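Local coordinates for protein beta-lactamase (Klebsiella pneumoniae, PDB 6HUH) that probably hydrolyses beta-lactam antibiotics to substituted beta-amino acids, as a class D serine beta-lactamase, and so confers antibiotic resistance, at residues Q46-S51 / Q214-F219; P86-T91 / S101-S106; F125-R130 / Q156-F161. All coordinates share one frame; numbering follows the deposited sequence.

Contact 1 of 3, residues Q46-S51 / Q214-F219; sequences QLPPAS and QQIGWF
L47, P48 and P49 meet I216 and W218 in a buried loop-to-strand contact. Loop 46-51 leads into helix 56-64. Residues 215-219 begin strand 215-225 of the central antiparallel sheet. One hydrogen bond joins the two: W218 NE1 gives its hydrogen to P48 O at 2.8 Å. It is somewhat bent, with an N-H...O angle of 148°. The indole nitrogen lies in the carbonyl plane of P48, while the oxygen is tilted 18° out of the indole plane. P49 O sits over one face of the same indole and also accepts a bond from T52 OG1. The rest is apolar. I216 reaches across with CD1, which touches L47 CD2 at 3.7 Å and P48 CD at 3.7 Å. The methyl thus rests on both the leucine tip and the proline ring. L47 CB lies 4.0 Å from W218 CZ2. On the sheet side the indole touches V233 and T235 of strand 228-238. The contact lays the loop that leads to S51, the predicted acyl-ester serine, on the sheet. S51 opens the S-T-F-K sequence, the S-x-x-K motif of serine beta-lactamases and penicillin-binding proteins.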
loop_
_atom_site.group_PDB
_atom_site.type_symbol
_atom_site.label_atom_id
_atom_site.label_comp_id
_atom_site.label_asym_id
_atom_site.label_seq_id
_atom_site.Cartn_x
_atom_site.Cartn_y
_atom_site.Cartn_z
ATOM N N GLN A 46 15.200 4.349 28.477
ATOM C CA GLN A 46 14.401 3.280 27.884
ATOM C C GLN A 46 12.931 3.682 27.834
ATOM O O GLN A 46 12.382 4.113 28.853
ATOM C CB GLN A 46 14.557 1.975 28.694
ATOM C CG GLN A 46 15.972 1.403 28.740
ATOM C CD GLN A 46 15.968 -0.074 29.018
ATOM O OE1 GLN A 46 16.451 -0.881 28.204
ATOM N NE2 GLN A 46 15.421 -0.466 30.169
ATOM N N LEU A 47 12.289 3.523 26.666
ATOM C CA LEU A 47 10.873 3.847 26.498
ATOM C C LEU A 47 10.088 2.700 25.843
ATOM O O LEU A 47 10.688 1.927 25.080
ATOM C CB LEU A 47 10.709 5.113 25.637
ATOM C CG LEU A 47 11.355 6.411 26.134
ATOM C CD1 LEU A 47 11.518 7.395 24.993
ATOM C CD2 LEU A 47 10.576 7.012 27.285
ATOM N N PRO A 48 8.739 2.587 26.047
ATOM C CA PRO A 48 7.990 1.527 25.351
ATOM C C PRO A 48 8.203 1.618 23.831
ATOM O O PRO A 48 8.163 2.728 23.314
ATOM C CB PRO A 48 6.526 1.802 25.750
ATOM C CG PRO A 48 6.511 3.185 26.251
ATOM C CD PRO A 48 7.839 3.396 26.896
ATOM N N PRO A 49 8.501 0.518 23.091
ATOM C CA PRO A 49 8.727 0.672 21.642
ATOM C C PRO A 49 7.446 0.935 20.846
ATOM O O PRO A 49 7.509 1.514 19.763
ATOM C CB PRO A 49 9.417 -0.632 21.245
ATOM C CG PRO A 49 8.951 -1.631 22.240
ATOM C CD PRO A 49 8.604 -0.897 23.508
ATOM N N ALA A 50 6.279 0.579 21.427
ATOM C CA ALA A 50 4.955 0.691 20.827
ATOM C C ALA A 50 4.931 -0.015 19.471
ATOM O O ALA A 50 5.406 -1.149 19.376
ATOM C CB ALA A 50 4.524 2.138 20.715
ATOM N N SER A 51 4.447 0.657 18.418
ATOM C CA SER A 51 4.356 0.056 17.095
ATOM C C SER A 51 5.682 0.035 16.295
ATOM O O SER A 51 5.669 -0.423 15.165
ATOM C CB SER A 51 3.230 0.688 16.294
ATOM O OG SER A 51 1.990 0.159 16.731
ATOM N N GLN A 214 2.061 11.229 29.431
ATOM C CA GLN A 214 2.637 11.829 28.235
ATOM C C GLN A 214 2.843 10.786 27.142
ATOM O O GLN A 214 3.351 9.697 27.396
ATOM C CB GLN A 214 3.938 12.576 28.556
ATOM C CG GLN A 214 3.724 13.814 29.420
ATOM C CD GLN A 214 4.960 14.674 29.510
ATOM O OE1 GLN A 214 6.020 14.249 29.994
ATOM N NE2 GLN A 214 4.840 15.917 29.065
ATOM N N GLN A 215 2.455 11.163 25.924
ATOM C CA GLN A 215 2.553 10.371 24.711
ATOM C C GLN A 215 4.000 10.328 24.222
ATOM O O GLN A 215 4.687 11.347 24.269
ATOM C CB GLN A 215 1.675 11.034 23.635
ATOM C CG GLN A 215 0.740 10.082 22.906
ATOM C CD GLN A 215 0.017 10.775 21.780
ATOM O OE1 GLN A 215 0.151 10.407 20.609
ATOM N NE2 GLN A 215 -0.763 11.799 22.103
ATOM N N ILE A 216 4.454 9.161 23.742
ATOM C CA ILE A 216 5.783 9.012 23.146
ATOM C C ILE A 216 5.586 8.729 21.667
ATOM O O ILE A 216 5.018 7.701 21.294
ATOM C CB ILE A 216 6.729 7.955 23.789
ATOM C CG1 ILE A 216 6.890 8.165 25.308
ATOM C CG2 ILE A 216 8.100 7.936 23.066
ATOM C CD1 ILE A 216 7.037 6.897 26.086
ATOM N N GLY A 217 6.028 9.662 20.852
ATOM C CA GLY A 217 5.972 9.519 19.410
ATOM C C GLY A 217 7.278 8.937 18.941
ATOM O O GLY A 217 8.326 9.260 19.485
ATOM N N TRP A 218 7.240 8.035 18.003
ATOM C CA TRP A 218 8.489 7.475 17.526
ATOM C C TRP A 218 8.532 7.542 15.998
ATOM O O TRP A 218 7.554 7.196 15.349
ATOM C CB TRP A 218 8.595 5.981 17.898
ATOM C CG TRP A 218 8.959 5.553 19.288
ATOM C CD1 TRP A 218 8.093 5.094 20.240
ATOM C CD2 TRP A 218 10.275 5.196 19.747
ATOM N NE1 TRP A 218 8.790 4.571 21.307
ATOM C CE2 TRP A 218 10.131 4.629 21.036
ATOM C CE3 TRP A 218 11.573 5.362 19.221
ATOM C CZ2 TRP A 218 11.228 4.245 21.807
ATOM C CZ3 TRP A 218 12.656 4.976 19.984
ATOM C CH2 TRP A 218 12.479 4.420 21.260
ATOM N N PHE A 219 9.668 7.925 15.430
ATOM C CA PHE A 219 9.932 7.799 14.005
ATOM C C PHE A 219 11.345 7.283 13.805
ATOM O O PHE A 219 12.327 8.025 13.923
ATOM C CB PHE A 219 9.596 9.004 13.138
ATOM C CG PHE A 219 9.593 8.533 11.701
ATOM C CD1 PHE A 219 8.676 7.577 11.263
ATOM C CD2 PHE A 219 10.560 8.975 10.807
ATOM C CE1 PHE A 219 8.715 7.088 9.961
ATOM C CE2 PHE A 219 10.577 8.505 9.490
ATOM C CZ PHE A 219 9.660 7.555 9.081
#

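Contact 2 of 3, residues P86-T91 / S101-S106; sequences PEWKQT and SVIWYS. With SO4 (sulfate ion), chain C.
The indole of W88 has V102 CA and I103 N over one face, both offset toward the rim. The indole of W104 has V102 CG1 over one face and W88 O and Q90 O at its edge. S101-V102-I103 stands at the place of the S-x-V motif of class D enzymes, with I103 where that motif has valine, and the chain runs on into helix 103-113. V102 CA makes a CH-pi contact with W88, 3.9 Å from the centroid of the five-membered ring. V102 CG1 also lies 3.9 Å from W88 CD1, so this one methyl touches both indoles. At the far end of W88, I103 CG1 lies 3.5 Å from CH2. I103 CG1 stands between its backbone N and carbonyl carbon (chi1 71°), which brings CG1 and CD1 against CZ3 and CH2. W88 NE1 is hydrogen-bonded to O of Y100, the residue just before S101.

S101 faces the predicted active site. Its OG is hydrogen-bonded to K197 NZ and to a sulfate ion, probably from the crystallisation liquor, which T198 and S246 also hold. F77 meets the ring of W104. A hydrogen bond joins the segments from W104 NE1 to W88 O at 2.8 Å, with an N-H...O angle of 153°. The oxygen is in the indole plane, but the nitrogen is tilted 31° from the W88 carbonyl plane.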
loop_
_atom_site.group_PDB
_atom_site.type_symbol
_atom_site.label_atom_id
_atom_site.label_comp_id
_atom_site.label_asym_id
_atom_site.label_seq_id
_atom_site.Cartn_x
_atom_site.Cartn_y
_atom_site.Cartn_z
ATOM N N PRO A 86 -10.559 2.505 13.317
ATOM C CA PRO A 86 -11.467 1.895 12.311
ATOM C C PRO A 86 -10.769 1.089 11.198
ATOM O O PRO A 86 -11.345 0.121 10.702
ATOM C CB PRO A 86 -12.227 3.099 11.733
ATOM C CG PRO A 86 -12.026 4.216 12.714
ATOM C CD PRO A 86 -10.687 3.979 13.336
ATOM N N GLU A 87 -9.527 1.480 10.826
ATOM C CA GLU A 87 -8.705 0.843 9.784
ATOM C C GLU A 87 -8.243 -0.599 10.144
ATOM O O GLU A 87 -7.766 -1.340 9.272
ATOM C CB GLU A 87 -7.499 1.715 9.353
ATOM C CG GLU A 87 -7.247 3.047 10.048
ATOM C CD GLU A 87 -8.180 4.198 9.725
ATOM O OE1 GLU A 87 -9.327 4.184 10.228
ATOM O OE2 GLU A 87 -7.712 5.189 9.125
ATOM N N TRP A 88 -8.391 -0.979 11.427
ATOM C CA TRP A 88 -8.063 -2.300 11.940
ATOM C C TRP A 88 -9.193 -3.291 11.658
ATOM O O TRP A 88 -8.952 -4.493 11.650
ATOM C CB TRP A 88 -7.858 -2.230 13.461
ATOM C CG TRP A 88 -6.598 -1.566 13.959
ATOM C CD1 TRP A 88 -5.635 -0.945 13.222
ATOM C CD2 TRP A 88 -6.190 -1.460 15.323
ATOM N NE1 TRP A 88 -4.652 -0.457 14.047
ATOM C CE2 TRP A 88 -4.968 -0.756 15.342
ATOM C CE3 TRP A 88 -6.745 -1.884 16.539
ATOM C CZ2 TRP A 88 -4.283 -0.476 16.532
ATOM C CZ3 TRP A 88 -6.073 -1.602 17.713
ATOM C CH2 TRP A 88 -4.866 -0.890 17.707
ATOM N N LYS A 89 -10.424 -2.789 11.448
ATOM C CA LYS A 89 -11.654 -3.576 11.280
ATOM C C LYS A 89 -11.751 -4.450 9.994
ATOM O O LYS A 89 -12.728 -5.188 9.874
ATOM C CB LYS A 89 -12.896 -2.669 11.403
ATOM C CG LYS A 89 -13.165 -2.138 12.812
ATOM C CD LYS A 89 -14.130 -3.031 13.580
ATOM C CE LYS A 89 -15.115 -2.255 14.426
ATOM N NZ LYS A 89 -16.173 -3.139 15.001
ATOM N N GLN A 90 -10.762 -4.424 9.072
ATOM C CA GLN A 90 -10.845 -5.291 7.887
ATOM C C GLN A 90 -9.688 -6.278 7.767
ATOM O O GLN A 90 -8.897 -6.412 8.696
ATOM C CB GLN A 90 -11.022 -4.486 6.586
ATOM C CG GLN A 90 -12.373 -4.763 5.858
ATOM C CD GLN A 90 -12.525 -6.126 5.183
ATOM O OE1 GLN A 90 -12.931 -7.123 5.796
ATOM N NE2 GLN A 90 -12.314 -6.175 3.875
ATOM N N THR A 91 -9.633 -7.016 6.633
ATOM C CA THR A 91 -8.592 -7.994 6.302
ATOM C C THR A 91 -7.255 -7.246 6.147
ATOM O O THR A 91 -7.166 -6.316 5.337
ATOM C CB THR A 91 -9.002 -8.794 5.041
ATOM O OG1 THR A 91 -10.166 -9.563 5.332
ATOM C CG2 THR A 91 -7.908 -9.718 4.541
ATOM N N SER A 101 -0.675 0.270 11.700
ATOM C CA SER A 101 -0.198 -0.288 12.981
ATOM C C SER A 101 -1.253 -1.208 13.619
ATOM O O SER A 101 -1.732 -0.963 14.732
ATOM C CB SER A 101 0.223 0.817 13.949
ATOM O OG SER A 101 1.438 1.442 13.573
ATOM N N VAL A 102 -1.641 -2.245 12.865
ATOM C CA VAL A 102 -2.647 -3.228 13.256
ATOM C C VAL A 102 -2.048 -4.159 14.302
ATOM O O VAL A 102 -1.224 -5.024 13.980
ATOM C CB VAL A 102 -3.246 -3.976 12.044
ATOM C CG1 VAL A 102 -4.592 -4.582 12.399
ATOM C CG2 VAL A 102 -3.377 -3.051 10.836
ATOM N N ILE A 103 -2.446 -3.947 15.568
ATOM C CA ILE A 103 -1.913 -4.704 16.691
ATOM C C ILE A 103 -2.380 -6.146 16.694
ATOM O O ILE A 103 -1.583 -7.011 17.051
ATOM C CB ILE A 103 -2.139 -4.009 18.053
ATOM C CG1 ILE A 103 -3.606 -4.037 18.486
ATOM C CG2 ILE A 103 -1.563 -2.579 18.053
ATOM C CD1 ILE A 103 -3.841 -3.688 19.937
ATOM N N TRP A 104 -3.641 -6.425 16.279
ATOM C CA TRP A 104 -4.165 -7.792 16.272
ATOM C C TRP A 104 -3.410 -8.711 15.315
ATOM O O TRP A 104 -3.274 -9.894 15.602
ATOM C CB TRP A 104 -5.677 -7.853 16.059
ATOM C CG TRP A 104 -6.225 -7.317 14.767
ATOM C CD1 TRP A 104 -6.976 -6.191 14.623
ATOM C CD2 TRP A 104 -6.294 -8.009 13.498
ATOM N NE1 TRP A 104 -7.444 -6.094 13.331
ATOM C CE2 TRP A 104 -7.029 -7.190 12.617
ATOM C CE3 TRP A 104 -5.772 -9.223 13.011
ATOM C CZ2 TRP A 104 -7.215 -7.517 11.269
ATOM C CZ3 TRP A 104 -5.965 -9.549 11.679
ATOM C CH2 TRP A 104 -6.691 -8.710 10.828
ATOM N N TYR A 105 -2.864 -8.155 14.225
ATOM C CA TYR A 105 -2.074 -8.885 13.231
ATOM C C TYR A 105 -0.697 -9.248 13.817
ATOM O O TYR A 105 -0.106 -10.259 13.434
ATOM C CB TYR A 105 -1.951 -8.057 11.946
ATOM C CG TYR A 105 -1.424 -8.819 10.755
ATOM C CD1 TYR A 105 -0.060 -8.891 10.497
ATOM C CD2 TYR A 105 -2.295 -9.409 9.839
ATOM C CE1 TYR A 105 0.432 -9.583 9.391
ATOM C CE2 TYR A 105 -1.816 -10.062 8.707
ATOM C CZ TYR A 105 -0.450 -10.167 8.500
ATOM O OH TYR A 105 0.037 -10.847 7.412
ATOM N N SER A 106 -0.212 -8.458 14.785
ATOM C CA SER A 106 1.061 -8.740 15.452
ATOM C C SER A 106 0.877 -9.878 16.441
ATOM O O SER A 106 1.776 -10.713 16.570
ATOM C CB SER A 106 1.573 -7.503 16.173
ATOM O OG SER A 106 1.969 -6.496 15.258
HETATM S S SO4 C . 1.033 4.588 15.402
HETATM O O1 SO4 C . -0.386 4.254 15.557
HETATM O O2 SO4 C . 1.294 5.949 15.875
HETATM O O3 SO4 C . 1.818 3.660 16.198
HETATM O O4 SO4 C . 1.409 4.479 13.994
#

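Contact 3 of 3, residues F125-R130 / Q156-F161; sequences FDYGNR and QEQARF
Y127 points its ring edge at the face of F161, where loop 125-130 packs on helix 155-166. Y127-G128-N129 is the Y-G-N motif of class D beta-lactamases. From CB the ring swings anti to the backbone N (chi1 -160°), which carries it toward the helix. CD1 then stands over the centre of the F161 ring. CE1 follows, 3.9 Å from F161 CD2. The pair is edge-to-face, with planes at 85° and centroids 5.2 Å apart. At the tip, OH donates to a water at 2.8 Å, and that water donates to Q158 OE1 at 2.7 Å. The water thus links Y127 to the amide oxygen of Q158, whose NE2 is hydrogen-bonded to T52 OG1. F53 meets the tyrosine ring as well.

F125 completes the aromatic cluster. Its ring lies oblique to F161, with CG 4.1 Å from F161 CE1, and its carbonyl oxygen is at the edge of the F161 ring. P56 of helix 56-64 touches the side chains of all three. Helix 115-124 closes with a Schellman motif, in which D126, of positive phi, is the first residue to leave helical geometry. A type II' turn follows from Y127 to R130. G128 has positive phi there, which favours glycine. E157, extended beyond CG, reaches the turn. Its OE1 accepts a bond from S154 N and lies 3.5 Å from G128 CA.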
loop_
_atom_site.group_PDB
_atom_site.type_symbol
_atom_site.label_atom_id
_atom_site.label_comp_id
_atom_site.label_asym_id
_atom_site.label_seq_id
_atom_site.Cartn_x
_atom_site.Cartn_y
_atom_site.Cartn_z
ATOM N N PHE A 125 18.323 -10.664 18.740
ATOM C CA PHE A 125 18.194 -9.299 18.222
ATOM C C PHE A 125 18.700 -8.272 19.244
ATOM O O PHE A 125 18.877 -7.105 18.881
ATOM C CB PHE A 125 16.729 -8.985 17.870
ATOM C CG PHE A 125 16.187 -9.600 16.599
ATOM C CD1 PHE A 125 17.030 -10.256 15.706
ATOM C CD2 PHE A 125 14.837 -9.498 16.282
ATOM C CE1 PHE A 125 16.530 -10.818 14.532
ATOM C CE2 PHE A 125 14.341 -10.048 15.098
ATOM C CZ PHE A 125 15.190 -10.707 14.233
ATOM N N ASP A 126 18.910 -8.700 20.526
ATOM C CA ASP A 126 19.389 -7.883 21.652
ATOM C C ASP A 126 18.482 -6.664 21.849
ATOM O O ASP A 126 18.954 -5.574 22.188
ATOM C CB ASP A 126 20.865 -7.480 21.420
ATOM C CG ASP A 126 21.657 -7.160 22.670
ATOM O OD1 ASP A 126 21.508 -7.899 23.675
ATOM O OD2 ASP A 126 22.472 -6.207 22.628
ATOM N N TYR A 127 17.178 -6.858 21.606
ATOM C CA TYR A 127 16.203 -5.790 21.617
ATOM C C TYR A 127 15.940 -5.175 23.000
ATOM O O TYR A 127 15.218 -5.751 23.816
ATOM C CB TYR A 127 14.908 -6.244 20.952
ATOM C CG TYR A 127 14.033 -5.103 20.480
ATOM C CD1 TYR A 127 14.252 -4.490 19.242
ATOM C CD2 TYR A 127 12.973 -4.643 21.259
ATOM C CE1 TYR A 127 13.451 -3.437 18.802
ATOM C CE2 TYR A 127 12.164 -3.588 20.827
ATOM C CZ TYR A 127 12.397 -2.998 19.590
ATOM O OH TYR A 127 11.595 -1.961 19.169
ATOM N N GLY A 128 16.508 -3.980 23.212
ATOM C CA GLY A 128 16.359 -3.186 24.428
ATOM C C GLY A 128 16.570 -3.944 25.725
ATOM O O GLY A 128 17.632 -4.547 25.929
ATOM N N ASN A 129 15.545 -3.924 26.617
ATOM C CA ASN A 129 15.616 -4.615 27.918
ATOM C C ASN A 129 15.267 -6.087 27.813
ATOM O O ASN A 129 15.445 -6.820 28.766
ATOM C CB ASN A 129 14.779 -3.904 28.975
ATOM C CG ASN A 129 13.305 -4.126 28.902
ATOM O OD1 ASN A 129 12.761 -4.648 27.928
ATOM N ND2 ASN A 129 12.623 -3.725 29.952
ATOM N N ARG A 130 14.717 -6.503 26.660
ATOM C CA ARG A 130 14.369 -7.886 26.325
ATOM C C ARG A 130 13.257 -8.493 27.255
ATOM O O ARG A 130 12.952 -9.697 27.175
ATOM C CB ARG A 130 15.643 -8.768 26.261
ATOM C CG ARG A 130 16.792 -8.161 25.449
ATOM C CD ARG A 130 17.866 -9.169 25.094
ATOM N NE ARG A 130 18.871 -9.304 26.146
ATOM C CZ ARG A 130 19.981 -10.031 26.041
ATOM N NH1 ARG A 130 20.246 -10.694 24.918
ATOM N NH2 ARG A 130 20.837 -10.095 27.054
ATOM N N GLN A 156 19.081 5.049 21.591
ATOM C CA GLN A 156 20.436 4.571 21.306
ATOM C C GLN A 156 20.372 3.122 20.891
ATOM O O GLN A 156 20.880 2.773 19.821
ATOM C CB GLN A 156 21.346 4.692 22.540
ATOM C CG GLN A 156 22.137 5.976 22.624
ATOM C CD GLN A 156 22.589 6.230 24.043
ATOM O OE1 GLN A 156 22.713 5.303 24.861
ATOM N NE2 GLN A 156 22.825 7.506 24.369
ATOM N N GLU A 157 19.740 2.277 21.737
ATOM C CA GLU A 157 19.563 0.842 21.514
ATOM C C GLU A 157 18.831 0.566 20.201
ATOM O O GLU A 157 19.266 -0.319 19.475
ATOM C CB GLU A 157 18.819 0.190 22.685
ATOM C CG GLU A 157 19.579 0.143 23.991
ATOM C CD GLU A 157 18.759 -0.345 25.172
ATOM O OE1 GLU A 157 17.553 -0.009 25.241
ATOM O OE2 GLU A 157 19.333 -1.031 26.050
ATOM N N GLN A 158 17.750 1.344 19.887
ATOM C CA GLN A 158 16.960 1.275 18.628
ATOM C C GLN A 158 17.824 1.433 17.376
ATOM O O GLN A 158 17.631 0.692 16.411
ATOM C CB GLN A 158 15.895 2.367 18.597
ATOM C CG GLN A 158 14.619 1.947 19.258
ATOM C CD GLN A 158 13.535 1.569 18.302
ATOM O OE1 GLN A 158 13.775 1.047 17.197
ATOM N NE2 GLN A 158 12.304 1.808 18.738
ATOM N N ALA A 159 18.758 2.413 17.409
ATOM C CA ALA A 159 19.734 2.734 16.364
ATOM C C ALA A 159 20.719 1.583 16.206
ATOM O O ALA A 159 21.059 1.226 15.081
ATOM C CB ALA A 159 20.490 4.007 16.734
ATOM N N ARG A 160 21.172 1.004 17.337
ATOM C CA ARG A 160 22.084 -0.128 17.375
ATOM C C ARG A 160 21.424 -1.337 16.687
ATOM O O ARG A 160 22.020 -1.929 15.774
ATOM C CB ARG A 160 22.445 -0.422 18.829
ATOM C CG ARG A 160 23.419 -1.569 19.047
ATOM C CD ARG A 160 24.792 -1.317 18.453
ATOM N NE ARG A 160 24.997 -2.188 17.299
ATOM C CZ ARG A 160 26.143 -2.312 16.644
ATOM N NH1 ARG A 160 27.206 -1.607 17.012
ATOM N NH2 ARG A 160 26.235 -3.139 15.608
ATOM N N PHE A 161 20.158 -1.644 17.078
ATOM C CA PHE A 161 19.340 -2.720 16.505
ATOM C C PHE A 161 19.184 -2.538 14.980
ATOM O O PHE A 161 19.507 -3.461 14.235
ATOM C CB PHE A 161 17.962 -2.823 17.213
ATOM C CG PHE A 161 16.917 -3.588 16.423
ATOM C CD1 PHE A 161 17.005 -4.966 16.274
ATOM C CD2 PHE A 161 15.889 -2.921 15.774
ATOM C CE1 PHE A 161 16.079 -5.662 15.491
ATOM C CE2 PHE A 161 14.968 -3.614 14.990
ATOM C CZ PHE A 161 15.066 -4.981 14.853
HETATM O O HOH W 1 12.360 -1.216 16.612
#

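In the fold
Contact 1 carries S51, the predicted acyl-ester serine. Contact 2 reaches S51, while contact 3 touches the rest of contact 1. S101 of contact 2 comes beside the serine, with S101 OG 3.3 Å from S51 CB. S51 OG is hydrogen-bonded to NZ of the carboxylated lysine at position 54. S106 of contact 2 bonds OQ2 of the same residue. Contact 3 backs the loop of contact 1: Y127 OH is 3.3 Å from P49 CB, and Q158 NE2 is 3.4 Å from W218 CZ3. The side chain of Y127 is about 9 Å from that of S51. Contacts 2 and 3 do not touch; their centres are 26 Å apart. Both are nested in the loop that contact 1 closes.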